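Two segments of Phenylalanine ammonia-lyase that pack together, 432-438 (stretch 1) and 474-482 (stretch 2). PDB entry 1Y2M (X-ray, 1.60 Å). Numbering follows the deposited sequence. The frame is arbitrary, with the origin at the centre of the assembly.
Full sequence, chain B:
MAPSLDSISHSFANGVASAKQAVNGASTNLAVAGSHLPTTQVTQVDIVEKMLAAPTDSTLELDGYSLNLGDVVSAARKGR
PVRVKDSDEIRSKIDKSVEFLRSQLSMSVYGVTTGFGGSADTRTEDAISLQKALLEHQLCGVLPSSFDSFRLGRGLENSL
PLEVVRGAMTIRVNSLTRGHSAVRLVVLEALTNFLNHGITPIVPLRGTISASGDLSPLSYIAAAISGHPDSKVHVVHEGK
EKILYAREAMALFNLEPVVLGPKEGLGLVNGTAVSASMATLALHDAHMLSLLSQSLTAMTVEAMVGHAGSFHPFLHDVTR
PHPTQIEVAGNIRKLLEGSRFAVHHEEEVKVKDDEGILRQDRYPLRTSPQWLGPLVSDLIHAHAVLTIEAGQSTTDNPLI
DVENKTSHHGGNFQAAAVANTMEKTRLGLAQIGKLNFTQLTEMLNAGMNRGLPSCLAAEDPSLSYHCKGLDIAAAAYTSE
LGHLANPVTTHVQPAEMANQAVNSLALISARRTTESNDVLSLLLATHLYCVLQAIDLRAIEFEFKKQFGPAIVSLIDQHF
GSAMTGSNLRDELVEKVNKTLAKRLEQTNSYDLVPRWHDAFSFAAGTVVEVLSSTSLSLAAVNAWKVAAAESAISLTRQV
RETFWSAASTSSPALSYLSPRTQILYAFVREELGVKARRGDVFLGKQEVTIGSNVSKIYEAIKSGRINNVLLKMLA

Stretch 1, residues 432-438: IGKLNFT
Stretch 2 (474-482) AAAYTSELG

Both stretches are helical throughout and belong to longer helices of one chain. Phi/psi values lie near -60/-45. The helices run nearly antiparallel, at 161°, with axes 9.3 Å apart at closest approach. In register, Gly433 CA lies 5.8 Å from Thr478 CA, and Phe437 CA lies 6.0 Å from Ala474 CA.

No hydrogen bond crosses the interface; the contact is by packing. Each helix keeps its own i to i+4 ladder, such as Phe437 N to Gly433 O (2.8 Å).

Apolar contacts centre on Phe437, chi1 164° (t) and chi2 67°. Its CD1 is 3.7 Å from Ala474 CB, and its CE1 is 3.8 Å from Ala475 CB. Beside these small side chains the ring also lies close to the backbone, with Phe437 CE1 3.5 Å from Ala475 CA.

Gly433 leaves room for Leu481 (chi1 m, chi2 t). Leu481 CD1 sits 4.0 Å from Gly433 CA; an ideal CB on Gly433 would lie 2.5 Å from Leu481 CD1, a clash.

The CA-to-CB bond of Thr478 (chi1 m) points toward stretch 1. Its OG1 donates to Ala474 O (2.8 Å), which uses the hydroxyl's proton within its own helix. The same OG1 packs 3.2 Å from Phe437 CB. Thr478 CG2 lies 4.2 Å from Lys434 CD, against the aliphatic part of that chain (chi1 t, chi2 p, chi3 t, chi4 t).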

# COMPACT_ATOMS: atom_id res chain seq x y z
N ILE B 432 -10.89 -10.72 8.02
CA ILE B 432 -12.26 -11.12 8.39
C ILE B 432 -13.19 -10.80 7.23
O ILE B 432 -13.97 -11.64 6.77
CB ILE B 432 -12.76 -10.37 9.66
CG1 ILE B 432 -11.90 -10.72 10.88
CG2 ILE B 432 -14.25 -10.68 9.91
CD1 ILE B 432 -12.14 -9.84 12.08
N GLY B 433 -13.13 -9.56 6.74
CA GLY B 433 -13.99 -9.15 5.62
C GLY B 433 -13.82 -10.09 4.39
O GLY B 433 -14.82 -10.54 3.80
N LYS B 434 -12.60 -10.37 3.97
CA LYS B 434 -12.41 -11.28 2.85
C LYS B 434 -13.05 -12.64 3.12
O LYS B 434 -13.74 -13.17 2.26
CB LYS B 434 -10.92 -11.39 2.54
CG LYS B 434 -10.65 -12.30 1.37
CD LYS B 434 -11.14 -11.77 0.03
CE LYS B 434 -10.72 -12.71 -1.09
NZ LYS B 434 -10.93 -12.24 -2.52
N LEU B 435 -12.90 -13.19 4.32
CA LEU B 435 -13.55 -14.46 4.64
C LEU B 435 -15.05 -14.43 4.50
O LEU B 435 -15.66 -15.25 3.77
CB LEU B 435 -13.21 -14.86 6.08
CG LEU B 435 -13.72 -16.27 6.45
CD1 LEU B 435 -13.01 -17.36 5.54
CD2 LEU B 435 -13.51 -16.57 7.90
N ASN B 436 -15.68 -13.51 5.20
CA ASN B 436 -17.13 -13.48 5.17
C ASN B 436 -17.61 -13.09 3.77
O ASN B 436 -18.65 -13.57 3.33
CB ASN B 436 -17.68 -12.54 6.27
CG ASN B 436 -17.37 -13.08 7.66
OD1 ASN B 436 -16.59 -12.52 8.36
ND2 ASN B 436 -17.98 -14.22 8.04
N PHE B 437 -16.91 -12.23 3.05
CA PHE B 437 -17.34 -11.94 1.66
C PHE B 437 -17.35 -13.28 0.87
O PHE B 437 -18.26 -13.57 0.11
CB PHE B 437 -16.35 -11.01 0.99
CG PHE B 437 -16.49 -10.96 -0.50
CD1 PHE B 437 -17.61 -10.41 -1.09
CD2 PHE B 437 -15.52 -11.50 -1.29
CE1 PHE B 437 -17.76 -10.39 -2.47
CE2 PHE B 437 -15.66 -11.51 -2.68
CZ PHE B 437 -16.78 -10.94 -3.25
N THR B 438 -16.27 -14.04 0.97
CA THR B 438 -16.17 -15.28 0.18
C THR B 438 -17.22 -16.29 0.58
O THR B 438 -17.80 -17.01 -0.29
CB THR B 438 -14.80 -16.00 0.22
OG1 THR B 438 -14.46 -16.44 1.55
CG2 THR B 438 -13.71 -15.06 -0.27
N ALA B 474 -21.22 -6.35 -1.07
CA ALA B 474 -20.27 -7.06 -0.26
C ALA B 474 -18.90 -6.94 -0.93
O ALA B 474 -17.85 -6.75 -0.26
CB ALA B 474 -20.69 -8.51 -0.12
N ALA B 475 -18.86 -7.07 -2.24
CA ALA B 475 -17.59 -6.95 -2.98
C ALA B 475 -17.01 -5.55 -2.71
O ALA B 475 -15.82 -5.37 -2.45
CB ALA B 475 -17.80 -7.14 -4.46
N ALA B 476 -17.86 -4.55 -2.84
CA ALA B 476 -17.41 -3.16 -2.70
C ALA B 476 -16.80 -2.93 -1.30
O ALA B 476 -15.79 -2.24 -1.11
CB ALA B 476 -18.57 -2.23 -2.91
N TYR B 477 -17.47 -3.45 -0.27
CA TYR B 477 -17.00 -3.23 1.10
C TYR B 477 -15.65 -3.91 1.27
O TYR B 477 -14.74 -3.37 1.91
CB TYR B 477 -18.01 -3.75 2.10
CG TYR B 477 -19.39 -3.18 2.01
CD1 TYR B 477 -19.66 -1.85 1.65
CD2 TYR B 477 -20.50 -4.01 2.30
CE1 TYR B 477 -21.00 -1.36 1.60
CE2 TYR B 477 -21.87 -3.51 2.24
CZ TYR B 477 -22.09 -2.19 1.86
OH TYR B 477 -23.39 -1.72 1.82
N THR B 478 -15.53 -5.11 0.70
CA THR B 478 -14.32 -5.89 0.82
C THR B 478 -13.17 -5.15 0.13
O THR B 478 -12.05 -5.04 0.68
CB THR B 478 -14.55 -7.31 0.27
OG1 THR B 478 -15.62 -7.90 1.00
CG2 THR B 478 -13.35 -8.16 0.40
N SER B 479 -13.40 -4.60 -1.06
CA SER B 479 -12.34 -3.85 -1.75
C SER B 479 -11.89 -2.68 -0.89
O SER B 479 -10.70 -2.43 -0.72
CB SER B 479 -12.86 -3.27 -3.06
OG SER B 479 -13.24 -4.29 -3.98
N GLU B 480 -12.86 -1.97 -0.32
CA GLU B 480 -12.54 -0.80 0.52
C GLU B 480 -11.70 -1.18 1.75
O GLU B 480 -10.71 -0.51 2.05
CB GLU B 480 -13.80 -0.05 0.91
CG GLU B 480 -13.47 1.21 1.65
CD GLU B 480 -14.67 2.17 1.78
OE1 GLU B 480 -15.67 2.00 1.00
OE2 GLU B 480 -14.62 3.08 2.67
N LEU B 481 -12.05 -2.31 2.37
CA LEU B 481 -11.22 -2.83 3.45
C LEU B 481 -9.79 -3.10 3.03
O LEU B 481 -8.85 -2.87 3.81
CB LEU B 481 -11.83 -4.10 4.05
CG LEU B 481 -13.08 -3.86 4.88
CD1 LEU B 481 -13.87 -5.20 5.11
CD2 LEU B 481 -12.75 -3.18 6.21
N GLY B 482 -9.58 -3.63 1.81
CA GLY B 482 -8.24 -3.97 1.36
C GLY B 482 -7.35 -2.73 1.33
O GLY B 482 -6.25 -2.74 1.85